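Local structure of Atg1 tMIT (Kluyveromyces marxianus, 4P1N) at residues B[186-191]-B[220-225]; B[112-117]-B[233-238]; B[29-34]-B[102-107]. The protein forms the tandem MIT part of Atg1, a serine/threonine protein kinase essential for autophagy and required for the formation of autophagosomes. All blocks are in the same frame, centred on the assembly; numbering follows the deposited sequence.

Contact 1: residues B[186-191]-B[220-225]; sequences KLIYDR and LWMLEI
Met222 enters the groove beside Ile188 and Arg191, and its terminal CE makes the close fit of this nearly antiparallel helix pair. The short axes approach to 9.2 Å, with an angle of 149° between their N-to-C directions. Met222 CE sits 3.5 Å from Arg191 CG, so it is the aliphatic root of the arginine, not its guanidinium group, that meets the methionine. The same methyl lies 3.6 Å from Ile188 O, a contact reached because the Met222 chain runs extended through SD and bends only at its last torsion (chi3 70°). In return, Ile188 directs CG2 at the backbone of the other helix, 3.4 Å from Met222 O; the two side chains also meet through Ile188 CG2 and Met222 CB at 3.9 Å. No hydrogen bond crosses the pair.

On another flank the packing is looser. Leu223 CD2 comes obliquely to the Tyr189 ring, its nearest atom being Tyr189 CD1 at 4.3 Å, while the tyrosine hydroxyl reaches on to hydrogen-bond the backbone of another protein's chain. The polar ends follow the same outward trend: Lys186 NZ bridges both Asp190 OD2 and an acidic side chain of the chain that Tyr189 meets, and Arg191 NH1 forms a salt bridge with an acidic side chain of a different partner chain.

Both helices belong to the second MIT domain. Helix 250-273 packs on Tyr189 and Leu223 through Met255, Tyr259 and Val260, whereas helix 10-33 of the first domain meets Ile188 and Met222 through Met24 and Val23, and Lys111 of helix 95-129 also touches Ile188.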
# COMPACT_ATOMS: atom_id res chain seq x y z
N LYS B 186 -14.61 -2.32 21.72
CA LYS B 186 -14.00 -1.84 22.94
C LYS B 186 -12.50 -1.57 22.80
O LYS B 186 -11.99 -0.55 23.24
CB LYS B 186 -14.26 -2.83 24.05
CG LYS B 186 -13.74 -2.38 25.39
CD LYS B 186 -12.78 -3.40 26.04
CE LYS B 186 -13.05 -3.50 27.54
NZ LYS B 186 -12.77 -2.19 28.22
N LEU B 187 -11.80 -2.50 22.16
CA LEU B 187 -10.41 -2.29 21.74
C LEU B 187 -10.21 -0.98 20.97
O LEU B 187 -9.37 -0.19 21.29
CB LEU B 187 -9.99 -3.46 20.82
CG LEU B 187 -9.10 -4.60 21.34
CD1 LEU B 187 -9.04 -4.68 22.85
CD2 LEU B 187 -9.46 -5.94 20.70
N ILE B 188 -10.99 -0.77 19.92
CA ILE B 188 -10.84 0.44 19.11
C ILE B 188 -11.13 1.71 19.95
O ILE B 188 -10.36 2.69 19.95
CB ILE B 188 -11.72 0.33 17.84
CG1 ILE B 188 -11.14 -0.78 16.91
CG2 ILE B 188 -11.77 1.70 17.13
CD1 ILE B 188 -12.15 -1.45 15.97
N TYR B 189 -12.24 1.67 20.68
CA TYR B 189 -12.69 2.81 21.52
C TYR B 189 -11.68 3.23 22.56
O TYR B 189 -11.28 4.40 22.60
CB TYR B 189 -14.01 2.42 22.17
CG TYR B 189 -14.61 3.40 23.16
CD1 TYR B 189 -15.18 4.58 22.75
CD2 TYR B 189 -14.65 3.09 24.51
CE1 TYR B 189 -15.76 5.46 23.69
CE2 TYR B 189 -15.24 3.94 25.43
CZ TYR B 189 -15.78 5.13 25.03
OH TYR B 189 -16.35 5.97 25.97
N ASP B 190 -11.25 2.28 23.38
CA ASP B 190 -10.20 2.53 24.40
C ASP B 190 -8.91 3.03 23.79
O ASP B 190 -8.30 3.96 24.32
CB ASP B 190 -9.89 1.26 25.19
CG ASP B 190 -11.06 0.79 26.04
OD1 ASP B 190 -12.00 1.57 26.21
OD2 ASP B 190 -11.06 -0.36 26.52
N ARG B 191 -8.51 2.42 22.67
CA ARG B 191 -7.26 2.79 22.05
C ARG B 191 -7.35 4.20 21.47
O ARG B 191 -6.43 5.01 21.64
CB ARG B 191 -6.89 1.78 20.97
CG ARG B 191 -5.64 2.13 20.16
CD ARG B 191 -4.43 2.20 21.08
NE ARG B 191 -3.23 2.43 20.30
CZ ARG B 191 -2.10 2.94 20.79
NH1 ARG B 191 -2.01 3.25 22.08
NH2 ARG B 191 -1.06 3.15 19.97
N LEU B 220 -9.50 9.89 15.41
CA LEU B 220 -10.70 10.17 14.67
C LEU B 220 -10.92 9.11 13.61
O LEU B 220 -12.03 8.64 13.45
CB LEU B 220 -10.62 11.54 14.00
CG LEU B 220 -10.80 12.71 14.96
CD1 LEU B 220 -10.45 13.97 14.20
CD2 LEU B 220 -12.22 12.78 15.51
N TRP B 221 -9.88 8.73 12.88
CA TRP B 221 -10.04 7.64 11.92
C TRP B 221 -10.59 6.41 12.60
O TRP B 221 -11.51 5.78 12.10
CB TRP B 221 -8.74 7.27 11.24
CG TRP B 221 -8.20 8.29 10.33
CD1 TRP B 221 -6.95 8.85 10.39
CD2 TRP B 221 -8.84 8.83 9.16
NE1 TRP B 221 -6.77 9.70 9.34
CE2 TRP B 221 -7.91 9.71 8.57
CE3 TRP B 221 -10.06 8.63 8.55
CZ2 TRP B 221 -8.18 10.40 7.41
CZ3 TRP B 221 -10.35 9.33 7.38
CH2 TRP B 221 -9.42 10.21 6.83
N MET B 222 -10.06 6.09 13.78
CA MET B 222 -10.48 4.90 14.55
C MET B 222 -11.92 4.93 14.93
O MET B 222 -12.64 3.97 14.70
CB MET B 222 -9.62 4.71 15.80
CG MET B 222 -8.19 4.37 15.44
SD MET B 222 -7.17 4.03 16.89
CE MET B 222 -7.82 2.50 17.45
N LEU B 223 -12.36 6.05 15.50
CA LEU B 223 -13.75 6.18 15.93
C LEU B 223 -14.72 6.26 14.76
O LEU B 223 -15.89 5.85 14.90
CB LEU B 223 -13.92 7.41 16.85
CG LEU B 223 -13.22 7.38 18.19
CD1 LEU B 223 -13.36 8.72 18.91
CD2 LEU B 223 -13.78 6.26 19.05
N GLU B 224 -14.30 6.83 13.64
CA GLU B 224 -15.19 6.85 12.46
C GLU B 224 -15.52 5.46 11.97
O GLU B 224 -16.61 5.19 11.51
CB GLU B 224 -14.62 7.67 11.32
CG GLU B 224 -15.01 9.12 11.44
CD GLU B 224 -14.03 10.06 10.79
OE1 GLU B 224 -13.83 11.14 11.37
OE2 GLU B 224 -13.46 9.70 9.73
N ILE B 225 -14.57 4.55 12.13
CA ILE B 225 -14.81 3.17 11.79
C ILE B 225 -16.05 2.67 12.53
O ILE B 225 -16.89 1.99 11.94
CB ILE B 225 -13.57 2.31 12.09
CG1 ILE B 225 -12.48 2.64 11.08
CG2 ILE B 225 -13.90 0.82 12.04
CD1 ILE B 225 -11.10 2.20 11.52

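Contact 2: residues B[112-117]-B[233-238]; sequences SLTILA and SNEVYD
Thr114 and Glu235 carry this contact alone, joining the middle of helix 95-129 to a type I beta turn that runs from Asn234 to Tyr237. The two side chains approach from opposite directions, each with its CB directed at the other segment. Thr114 OG1 donates to Glu235 OE1 across a modelled distance of 2.5 Å; this is very short and doubtful in its exact length, so the bond is better taken as evidence of pairing than of exceptional strength. Glu235 OE1 also lies 3.7 Å from the methyl carbon Thr114 CG2. Placement of the hydroxyl follows from its torsion: OG1 stands beside the backbone N of Thr114 (chi1 -72°), where Leu110 O, one turn back in its own helix, is a weak, competing acceptor for it.

Glu235 OE1 has a second partner in Lys111 NZ, a salt bridge from that same helix. The nearby amine would probably favour the negative form of the carboxylate. The glutamate chain is bent at chi2, and its CB-CG bond nearly eclipses the CA-N bond (chi1 5°), a strained conformation if modelled correctly.

Farther out, the turn fixes where Glu235 starts. Tyr237 N closes it on Asn234 O, and beyond it backbone bonds tie Asn234 and Tyr237 to Ile245. Val236 packs on Leu107 and Leu110, so the turn also rests on helix 95-129 through apolar atoms. A segment of the second MIT domain is thereby held against a helix of the first. Inside the turn, Asn234 adds an Asx turn: its OD1 accepts from Val236 N at 2.9 Å, with the donor in the carbonyl plane.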
# COMPACT_ATOMS: atom_id res chain seq x y z
N SER B 112 -9.39 -4.88 10.04
CA SER B 112 -8.59 -4.43 8.89
C SER B 112 -9.06 -4.99 7.58
O SER B 112 -9.25 -4.27 6.58
CB SER B 112 -7.08 -4.73 9.07
OG SER B 112 -6.60 -4.22 10.29
N LEU B 113 -9.28 -6.28 7.57
CA LEU B 113 -9.80 -6.93 6.38
C LEU B 113 -11.16 -6.40 5.91
O LEU B 113 -11.41 -6.30 4.70
CB LEU B 113 -9.89 -8.40 6.61
CG LEU B 113 -8.58 -9.11 6.65
CD1 LEU B 113 -8.79 -10.48 7.28
CD2 LEU B 113 -8.04 -9.24 5.22
N THR B 114 -12.01 -5.97 6.83
CA THR B 114 -13.34 -5.45 6.47
C THR B 114 -13.13 -4.11 5.75
O THR B 114 -13.75 -3.82 4.73
CB THR B 114 -14.26 -5.24 7.72
OG1 THR B 114 -14.68 -6.49 8.23
CG2 THR B 114 -15.51 -4.45 7.39
N ILE B 115 -12.23 -3.31 6.26
CA ILE B 115 -11.95 -2.00 5.64
C ILE B 115 -11.28 -2.17 4.29
O ILE B 115 -11.67 -1.53 3.31
CB ILE B 115 -11.10 -1.13 6.58
CG1 ILE B 115 -11.80 -1.03 7.93
CG2 ILE B 115 -10.94 0.28 6.03
CD1 ILE B 115 -10.89 -0.45 9.00
N LEU B 116 -10.30 -3.06 4.21
CA LEU B 116 -9.62 -3.32 2.96
C LEU B 116 -10.63 -3.86 1.91
O LEU B 116 -10.61 -3.42 0.76
CB LEU B 116 -8.43 -4.33 3.19
CG LEU B 116 -7.30 -3.76 4.10
CD1 LEU B 116 -6.41 -4.87 4.61
CD2 LEU B 116 -6.47 -2.69 3.40
N ALA B 117 -11.45 -4.83 2.29
CA ALA B 117 -12.47 -5.42 1.39
C ALA B 117 -13.42 -4.37 0.86
O ALA B 117 -13.81 -4.35 -0.34
CB ALA B 117 -13.27 -6.48 2.13
N SER B 233 -19.99 -2.98 11.61
CA SER B 233 -20.46 -4.34 11.83
C SER B 233 -19.36 -5.28 12.31
O SER B 233 -18.24 -5.18 11.86
CB SER B 233 -21.08 -4.89 10.56
OG SER B 233 -22.39 -4.33 10.45
N ASN B 234 -19.72 -6.21 13.20
CA ASN B 234 -18.74 -7.04 13.89
C ASN B 234 -18.55 -8.34 13.14
O ASN B 234 -19.51 -9.11 12.95
CB ASN B 234 -19.16 -7.28 15.33
CG ASN B 234 -18.07 -7.97 16.14
OD1 ASN B 234 -17.52 -8.98 15.72
ND2 ASN B 234 -17.78 -7.43 17.33
N GLU B 235 -17.30 -8.62 12.77
CA GLU B 235 -17.06 -9.70 11.88
C GLU B 235 -17.13 -11.11 12.51
O GLU B 235 -17.06 -12.07 11.80
CB GLU B 235 -15.80 -9.56 10.98
CG GLU B 235 -14.72 -8.49 10.97
CD GLU B 235 -14.99 -7.09 11.47
OE1 GLU B 235 -15.14 -6.15 10.62
OE2 GLU B 235 -14.91 -6.92 12.71
N VAL B 236 -17.28 -11.22 13.83
CA VAL B 236 -17.48 -12.54 14.42
C VAL B 236 -18.95 -12.79 14.70
O VAL B 236 -19.30 -13.86 15.11
CB VAL B 236 -16.62 -12.77 15.68
CG1 VAL B 236 -15.13 -12.71 15.33
CG2 VAL B 236 -16.94 -11.77 16.78
N TYR B 237 -19.81 -11.80 14.46
CA TYR B 237 -21.26 -11.98 14.64
C TYR B 237 -21.97 -12.03 13.31
O TYR B 237 -22.53 -11.04 12.85
CB TYR B 237 -21.86 -10.88 15.52
CG TYR B 237 -21.34 -10.96 16.93
CD1 TYR B 237 -21.63 -12.05 17.74
CD2 TYR B 237 -20.53 -9.97 17.44
CE1 TYR B 237 -21.13 -12.13 19.03
CE2 TYR B 237 -20.03 -10.03 18.71
CZ TYR B 237 -20.34 -11.11 19.50
OH TYR B 237 -19.81 -11.12 20.75
N ASP B 238 -21.91 -13.19 12.68
CA ASP B 238 -22.47 -13.40 11.34
C ASP B 238 -23.94 -13.79 11.49
O ASP B 238 -24.32 -14.55 12.38
CB ASP B 238 -21.64 -14.44 10.55
CG ASP B 238 -22.33 -14.91 9.23
OD1 ASP B 238 -23.43 -15.51 9.29
OD2 ASP B 238 -21.76 -14.72 8.14

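Contact 3: residues B[29-34]-B[102-107]; sequences EMKFSQ and CMESLL
Phe32 presents the edge of its ring to Ser105, whose OG lies near the ring plane, 3.9 Å from Phe32 CD1. The carboxylate of Glu104, the other flat group, is approached over its face: Lys31 NZ stands 59° out of its plane, above OE2. Both meetings belong to an antiparallel pair of helices in the first MIT domain, 10-33 and 95-129, whose short axes pass 8.4 Å apart; helix 137-170 packs alongside them, as in the three-helix bundle of MIT domains.

The polar link is a salt bridge, Lys31 NZ to Glu104 OE2 at 2.6 Å. Lys31 bends at chi2 (-69°) and then straightens, so it crosses obliquely to an acid whose own chain is extended beyond CG. The other oxygen of Glu104 has a long, weak ion pair with Lys100.

Closest packing of the backbones occurs where Lys31 faces Ser105, whose small side chain permits a CA-to-CA separation of 5.3 Å; their CB atoms are 3.8 Å apart. Although Ser105 OG comes within 3.3 Å of Phe32 N, the angle is too poor for a hydrogen bond. The serine is satisfied across the same helix pair instead, where its OG is hydrogen-bonded to the carbonyl oxygen of Ala28.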
# COMPACT_ATOMS: atom_id res chain seq x y z
N GLU B 29 -0.85 -4.85 14.31
CA GLU B 29 0.59 -5.15 14.33
C GLU B 29 1.26 -4.88 15.67
O GLU B 29 2.21 -5.57 16.02
CB GLU B 29 1.34 -4.33 13.29
CG GLU B 29 1.05 -4.75 11.88
CD GLU B 29 1.90 -5.93 11.46
OE1 GLU B 29 3.14 -5.75 11.44
OE2 GLU B 29 1.34 -7.03 11.14
N MET B 30 0.80 -3.85 16.37
CA MET B 30 1.30 -3.57 17.71
C MET B 30 0.90 -4.73 18.70
O MET B 30 1.66 -5.09 19.56
CB MET B 30 0.80 -2.21 18.17
CG MET B 30 1.19 -1.83 19.59
SD MET B 30 0.05 -2.57 20.80
CE MET B 30 -1.08 -1.21 21.10
N LYS B 31 -0.27 -5.34 18.53
CA LYS B 31 -0.65 -6.48 19.35
C LYS B 31 0.10 -7.72 18.88
O LYS B 31 0.60 -8.46 19.69
CB LYS B 31 -2.13 -6.76 19.27
CG LYS B 31 -3.02 -5.67 19.81
CD LYS B 31 -2.88 -5.57 21.31
CE LYS B 31 -3.97 -4.72 21.92
NZ LYS B 31 -4.06 -5.06 23.36
N PHE B 32 0.18 -7.90 17.56
CA PHE B 32 0.86 -9.04 16.97
C PHE B 32 2.32 -9.10 17.42
O PHE B 32 2.80 -10.17 17.79
CB PHE B 32 0.81 -8.96 15.45
CG PHE B 32 1.21 -10.21 14.74
CD1 PHE B 32 0.41 -11.34 14.80
CD2 PHE B 32 2.37 -10.27 14.00
CE1 PHE B 32 0.77 -12.51 14.16
CE2 PHE B 32 2.74 -11.43 13.34
CZ PHE B 32 1.93 -12.55 13.40
N SER B 33 3.01 -7.97 17.39
CA SER B 33 4.42 -7.89 17.82
C SER B 33 4.69 -8.43 19.21
O SER B 33 5.69 -9.11 19.41
CB SER B 33 4.91 -6.45 17.79
OG SER B 33 5.59 -6.24 16.59
N GLN B 34 3.80 -8.16 20.16
CA GLN B 34 3.96 -8.66 21.54
C GLN B 34 3.80 -10.17 21.64
O GLN B 34 3.94 -10.74 22.72
CB GLN B 34 2.99 -7.99 22.51
CG GLN B 34 3.10 -6.48 22.59
CD GLN B 34 1.89 -5.88 23.28
OE1 GLN B 34 1.52 -6.30 24.37
NE2 GLN B 34 1.27 -4.89 22.66
N CYS B 102 -3.58 -12.83 21.41
CA CYS B 102 -3.87 -13.53 20.16
C CYS B 102 -5.29 -13.17 19.67
O CYS B 102 -5.48 -12.82 18.47
CB CYS B 102 -3.72 -15.04 20.33
SG CYS B 102 -1.99 -15.60 20.35
N MET B 103 -6.27 -13.24 20.58
CA MET B 103 -7.62 -12.83 20.25
C MET B 103 -7.70 -11.37 19.80
O MET B 103 -8.34 -11.09 18.82
CB MET B 103 -8.60 -13.03 21.41
CG MET B 103 -9.61 -14.12 21.15
SD MET B 103 -10.74 -13.70 19.82
CE MET B 103 -12.33 -13.99 20.63
N GLU B 104 -7.09 -10.48 20.57
CA GLU B 104 -7.10 -9.05 20.30
C GLU B 104 -6.50 -8.77 18.93
O GLU B 104 -7.11 -8.07 18.13
CB GLU B 104 -6.35 -8.28 21.37
CG GLU B 104 -7.16 -8.09 22.65
CD GLU B 104 -6.36 -7.50 23.82
OE1 GLU B 104 -7.01 -7.13 24.84
OE2 GLU B 104 -5.11 -7.42 23.76
N SER B 105 -5.35 -9.37 18.66
CA SER B 105 -4.69 -9.20 17.37
C SER B 105 -5.57 -9.73 16.23
O SER B 105 -5.79 -9.05 15.23
CB SER B 105 -3.30 -9.84 17.39
OG SER B 105 -2.50 -9.31 16.32
N LEU B 106 -6.14 -10.90 16.39
CA LEU B 106 -6.98 -11.49 15.37
C LEU B 106 -8.13 -10.59 15.03
O LEU B 106 -8.39 -10.36 13.86
CB LEU B 106 -7.60 -12.80 15.85
CG LEU B 106 -7.85 -13.92 14.86
CD1 LEU B 106 -8.83 -14.91 15.50
CD2 LEU B 106 -8.29 -13.53 13.46
N LEU B 107 -8.87 -10.16 16.04
CA LEU B 107 -10.01 -9.29 15.85
C LEU B 107 -9.66 -8.00 15.10
O LEU B 107 -10.43 -7.54 14.24
CB LEU B 107 -10.67 -8.96 17.22
CG LEU B 107 -11.29 -10.15 17.98
CD1 LEU B 107 -11.96 -9.65 19.25
CD2 LEU B 107 -12.26 -10.91 17.10

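In the fold
Following the chain from its N terminus, helix 10-33 leads through a long, largely unmodelled loop to helix 95-129, and contact 3 closes that loop within the first MIT domain. Contact 2 opens farther along the same helix and closes only at 233-238, bridging the two domains. Within its span, contact 1 joins helices 184-204 and 209-227 of the second domain, so contact 1 nests in contact 2 and contact 3 precedes both. Direct packing links all three: Ile225 CD1 meets Ile115 CD1 at 3.7 Å, Leu187 CD2 meets Glu104 CG at 3.7 Å, and Val236 CG1 meets Leu107 CD2 at 3.8 Å.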